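Local coordinates for protein endo-1,3-beta-glucanase (Streptomyces sioyaensis, PDB 3DGT) that probably hydrolyses the beta-1,3 linkages of glucans as an endo-acting enzyme, this chain being its glycoside hydrolase family 16 catalytic domain, at residues A28-G40 with N44-S56. Sequence-based numbering, arbitrary orientation.
Sequences ANWQFDTGTSYPG and NWGTGEVESMTSS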
# COMPACT_ATOMS: atom_id res chain seq x y z
N ALA A 28 17.51 -1.31 -7.51
CA ALA A 28 18.14 -0.24 -6.73
C ALA A 28 17.08 0.44 -5.85
O ALA A 28 17.41 0.98 -4.79
CB ALA A 28 18.82 0.78 -7.61
N ASN A 29 15.82 0.40 -6.30
CA ASN A 29 14.72 1.05 -5.60
C ASN A 29 13.85 0.11 -4.80
O ASN A 29 13.21 0.53 -3.83
CB ASN A 29 13.80 1.76 -6.60
CG ASN A 29 14.43 2.99 -7.21
OD1 ASN A 29 15.37 3.57 -6.67
ND2 ASN A 29 13.89 3.40 -8.35
N TRP A 30 13.79 -1.16 -5.21
CA TRP A 30 12.83 -2.12 -4.67
C TRP A 30 13.48 -3.42 -4.26
O TRP A 30 14.41 -3.90 -4.91
CB TRP A 30 11.74 -2.43 -5.70
CG TRP A 30 10.99 -1.21 -6.11
CD1 TRP A 30 11.24 -0.43 -7.19
CD2 TRP A 30 9.90 -0.61 -5.42
NE1 TRP A 30 10.37 0.64 -7.22
CE2 TRP A 30 9.53 0.55 -6.14
CE3 TRP A 30 9.18 -0.93 -4.26
CZ2 TRP A 30 8.47 1.38 -5.75
CZ3 TRP A 30 8.13 -0.10 -3.86
CH2 TRP A 30 7.79 1.04 -4.60
N GLN A 31 12.98 -3.99 -3.16
CA GLN A 31 13.33 -5.35 -2.77
C GLN A 31 12.10 -6.24 -2.76
O GLN A 31 10.99 -5.79 -2.49
CB GLN A 31 14.06 -5.39 -1.43
CG GLN A 31 13.40 -4.64 -0.30
CD GLN A 31 14.36 -4.46 0.86
OE1 GLN A 31 15.42 -3.83 0.72
NE2 GLN A 31 14.01 -5.03 2.00
N PHE A 32 12.31 -7.52 -3.04
CA PHE A 32 11.21 -8.48 -3.10
C PHE A 32 10.95 -9.16 -1.76
O PHE A 32 11.88 -9.61 -1.09
CB PHE A 32 11.54 -9.59 -4.10
CG PHE A 32 11.63 -9.13 -5.52
CD1 PHE A 32 10.48 -9.03 -6.30
CD2 PHE A 32 12.86 -8.82 -6.09
CE1 PHE A 32 10.55 -8.61 -7.62
CE2 PHE A 32 12.94 -8.40 -7.42
CZ PHE A 32 11.78 -8.29 -8.18
N ASP A 33 9.67 -9.23 -1.39
CA ASP A 33 9.25 -10.11 -0.30
C ASP A 33 8.82 -11.41 -0.96
O ASP A 33 8.15 -11.39 -1.99
CB ASP A 33 8.07 -9.48 0.46
CG ASP A 33 8.46 -8.24 1.24
OD1 ASP A 33 9.65 -8.04 1.51
OD2 ASP A 33 7.54 -7.46 1.59
N THR A 34 9.23 -12.54 -0.40
CA THR A 34 8.94 -13.82 -1.04
C THR A 34 8.42 -14.85 -0.06
O THR A 34 8.63 -14.73 1.15
CB THR A 34 10.15 -14.41 -1.81
OG1 THR A 34 11.22 -14.67 -0.88
CG2 THR A 34 10.64 -13.46 -2.91
N GLY A 35 7.74 -15.86 -0.58
CA GLY A 35 7.17 -16.92 0.24
C GLY A 35 5.91 -16.47 0.94
O GLY A 35 5.17 -15.63 0.44
N THR A 36 5.69 -17.05 2.12
CA THR A 36 4.47 -16.83 2.88
C THR A 36 4.69 -15.98 4.13
O THR A 36 3.77 -15.80 4.92
CB THR A 36 3.83 -18.17 3.29
OG1 THR A 36 4.77 -18.91 4.09
CG2 THR A 36 3.44 -19.02 2.05
N SER A 37 5.91 -15.47 4.31
CA SER A 37 6.20 -14.61 5.46
C SER A 37 7.54 -13.91 5.29
O SER A 37 8.38 -14.33 4.49
CB SER A 37 6.25 -15.43 6.75
OG SER A 37 7.42 -16.24 6.79
N TYR A 38 7.74 -12.86 6.08
CA TYR A 38 9.08 -12.34 6.27
C TYR A 38 9.93 -13.44 6.88
O TYR A 38 9.39 -14.36 7.51
CB TYR A 38 9.06 -11.16 7.22
CG TYR A 38 8.48 -9.89 6.65
CD1 TYR A 38 9.18 -9.16 5.69
CD2 TYR A 38 7.24 -9.41 7.08
CE1 TYR A 38 8.64 -7.99 5.17
CE2 TYR A 38 6.70 -8.25 6.56
CZ TYR A 38 7.41 -7.54 5.62
OH TYR A 38 6.89 -6.38 5.11
N PRO A 39 11.27 -13.36 6.73
CA PRO A 39 12.14 -14.33 7.37
C PRO A 39 12.09 -14.12 8.88
O PRO A 39 12.70 -13.19 9.39
CB PRO A 39 13.52 -13.99 6.81
CG PRO A 39 13.43 -12.58 6.38
CD PRO A 39 12.02 -12.36 5.95
N GLY A 40 11.33 -14.96 9.58
CA GLY A 40 11.14 -14.78 11.01
C GLY A 40 9.96 -13.89 11.35
O GLY A 40 9.84 -13.42 12.49
N ASN A 44 1.88 -16.53 7.03
CA ASN A 44 0.95 -16.05 6.00
C ASN A 44 0.76 -14.54 6.01
O ASN A 44 -0.36 -14.03 5.92
CB ASN A 44 -0.35 -16.84 6.06
CG ASN A 44 -0.12 -18.31 5.80
OD1 ASN A 44 0.16 -18.72 4.67
ND2 ASN A 44 -0.13 -19.09 6.86
N TRP A 45 1.89 -13.84 6.12
CA TRP A 45 1.94 -12.37 6.06
C TRP A 45 1.05 -11.71 7.10
O TRP A 45 0.65 -10.55 6.95
CB TRP A 45 1.64 -11.87 4.63
CG TRP A 45 2.67 -12.38 3.65
CD1 TRP A 45 2.49 -13.37 2.73
CD2 TRP A 45 4.03 -11.95 3.55
NE1 TRP A 45 3.67 -13.58 2.04
CE2 TRP A 45 4.63 -12.73 2.53
CE3 TRP A 45 4.80 -10.99 4.22
CZ2 TRP A 45 5.96 -12.56 2.14
CZ3 TRP A 45 6.13 -10.83 3.85
CH2 TRP A 45 6.70 -11.62 2.82
N GLY A 46 0.74 -12.46 8.15
CA GLY A 46 -0.08 -11.96 9.25
C GLY A 46 -1.56 -11.84 9.01
O GLY A 46 -2.29 -11.38 9.89
N THR A 47 -2.04 -12.24 7.83
CA THR A 47 -3.43 -11.97 7.43
C THR A 47 -4.24 -13.21 7.09
O THR A 47 -5.43 -13.11 6.80
CB THR A 47 -3.48 -11.13 6.16
OG1 THR A 47 -2.93 -11.90 5.09
CG2 THR A 47 -2.71 -9.83 6.30
N GLY A 48 -3.59 -14.37 7.04
CA GLY A 48 -4.23 -15.59 6.56
C GLY A 48 -4.31 -15.71 5.05
O GLY A 48 -4.89 -16.67 4.53
N GLU A 49 -3.72 -14.75 4.33
CA GLU A 49 -3.71 -14.82 2.87
C GLU A 49 -3.00 -16.08 2.39
O GLU A 49 -2.11 -16.61 3.07
CB GLU A 49 -3.07 -13.57 2.26
CG GLU A 49 -1.60 -13.37 2.58
CD GLU A 49 -1.16 -11.95 2.33
OE1 GLU A 49 -1.66 -11.05 3.02
OE2 GLU A 49 -0.31 -11.72 1.43
N VAL A 50 -3.40 -16.56 1.21
CA VAL A 50 -3.02 -17.92 0.79
C VAL A 50 -1.92 -18.03 -0.27
O VAL A 50 -1.46 -19.12 -0.58
CB VAL A 50 -4.25 -18.74 0.33
CG1 VAL A 50 -5.31 -18.80 1.44
CG2 VAL A 50 -4.84 -18.16 -0.96
N GLU A 51 -1.50 -16.91 -0.84
CA GLU A 51 -0.50 -16.95 -1.90
C GLU A 51 0.90 -17.09 -1.33
O GLU A 51 1.15 -16.76 -0.17
CB GLU A 51 -0.58 -15.69 -2.77
CG GLU A 51 0.23 -14.49 -2.24
CD GLU A 51 -0.30 -13.91 -0.95
OE1 GLU A 51 -1.53 -13.92 -0.73
OE2 GLU A 51 0.53 -13.40 -0.15
N SER A 52 1.82 -17.53 -2.19
CA SER A 52 3.24 -17.38 -1.94
C SER A 52 3.73 -16.25 -2.85
O SER A 52 3.46 -16.25 -4.05
CB SER A 52 3.96 -18.69 -2.26
OG SER A 52 5.35 -18.58 -2.02
N MET A 53 4.44 -15.28 -2.27
CA MET A 53 4.97 -14.16 -3.04
C MET A 53 6.25 -14.60 -3.75
O MET A 53 7.01 -15.42 -3.21
CB MET A 53 5.21 -12.94 -2.14
CG MET A 53 3.95 -12.38 -1.50
SD MET A 53 2.90 -11.70 -2.80
CE MET A 53 1.65 -10.83 -1.87
N THR A 54 6.47 -14.08 -4.95
CA THR A 54 7.67 -14.44 -5.70
C THR A 54 8.31 -13.24 -6.36
O THR A 54 7.70 -12.17 -6.46
CB THR A 54 7.41 -15.48 -6.82
OG1 THR A 54 7.03 -14.80 -8.03
CG2 THR A 54 6.36 -16.52 -6.41
N SER A 55 9.54 -13.45 -6.82
CA SER A 55 10.29 -12.45 -7.55
C SER A 55 10.29 -12.71 -9.05
O SER A 55 11.04 -12.09 -9.81
CB SER A 55 11.71 -12.36 -7.00
OG SER A 55 12.43 -13.55 -7.28
N SER A 56 9.42 -13.62 -9.49
CA SER A 56 9.25 -13.95 -10.90
C SER A 56 8.53 -12.86 -11.66
O SER A 56 7.61 -12.22 -11.12
CB SER A 56 8.43 -15.24 -11.03
OG SER A 56 8.13 -15.54 -12.38
O HOH W 1 7.35 -10.27 -4.53
O HOH W 2 4.01 -18.66 6.66
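A single antiparallel bridge between Gly35 and Met53 joins two loop-rich segments in the beta-jelly-roll of this family 16 domain. Gly35 and Met53 are a hydrogen-bonded pair: Gly35 N reaches Met53 O over 2.8 Å, and Met53 N returns the bond to Gly35 O. That carbonyl is gripped twice, since Trp45 NE1 also donates to Gly35 O, 3.0 Å away, arriving from the opposite face of the carbonyl plane; the oxygen lies close to the indole plane, so the bond helps fix the ring's rotation.

The chain from Thr36 to Ser37 runs across one face of the indole, with Thr36 C 3.3 Å above the ring plane of Trp45. At its far rim Trp45 CZ3 points into the centre of the Tyr38 face, a T-shaped stack with planes at 75°. Asp33 CB packs on Trp45 CH2 at 3.5 Å. With CG anti to its carbonyl carbon and beside the backbone N (chi1 -62°), Trp45 brings its indole against the Thr36-Ser37 backbone, where NE1 can reach Gly35 O.

Past the bridge the two chains move apart, and water 1 donates to both Asp33 O and Thr54 O. Beyond it, Ser55 CB sits over the Phe32 ring in a CH-pi contact, 3.7 Å from the centroid.

Strand 80-87 ties both segments together: it pairs antiparallel with 30-32 and parallel with 52-53, while its Arg84 salt-bridges Asp33 and, with Glu86, hydrogen-bonds Tyr38 OH.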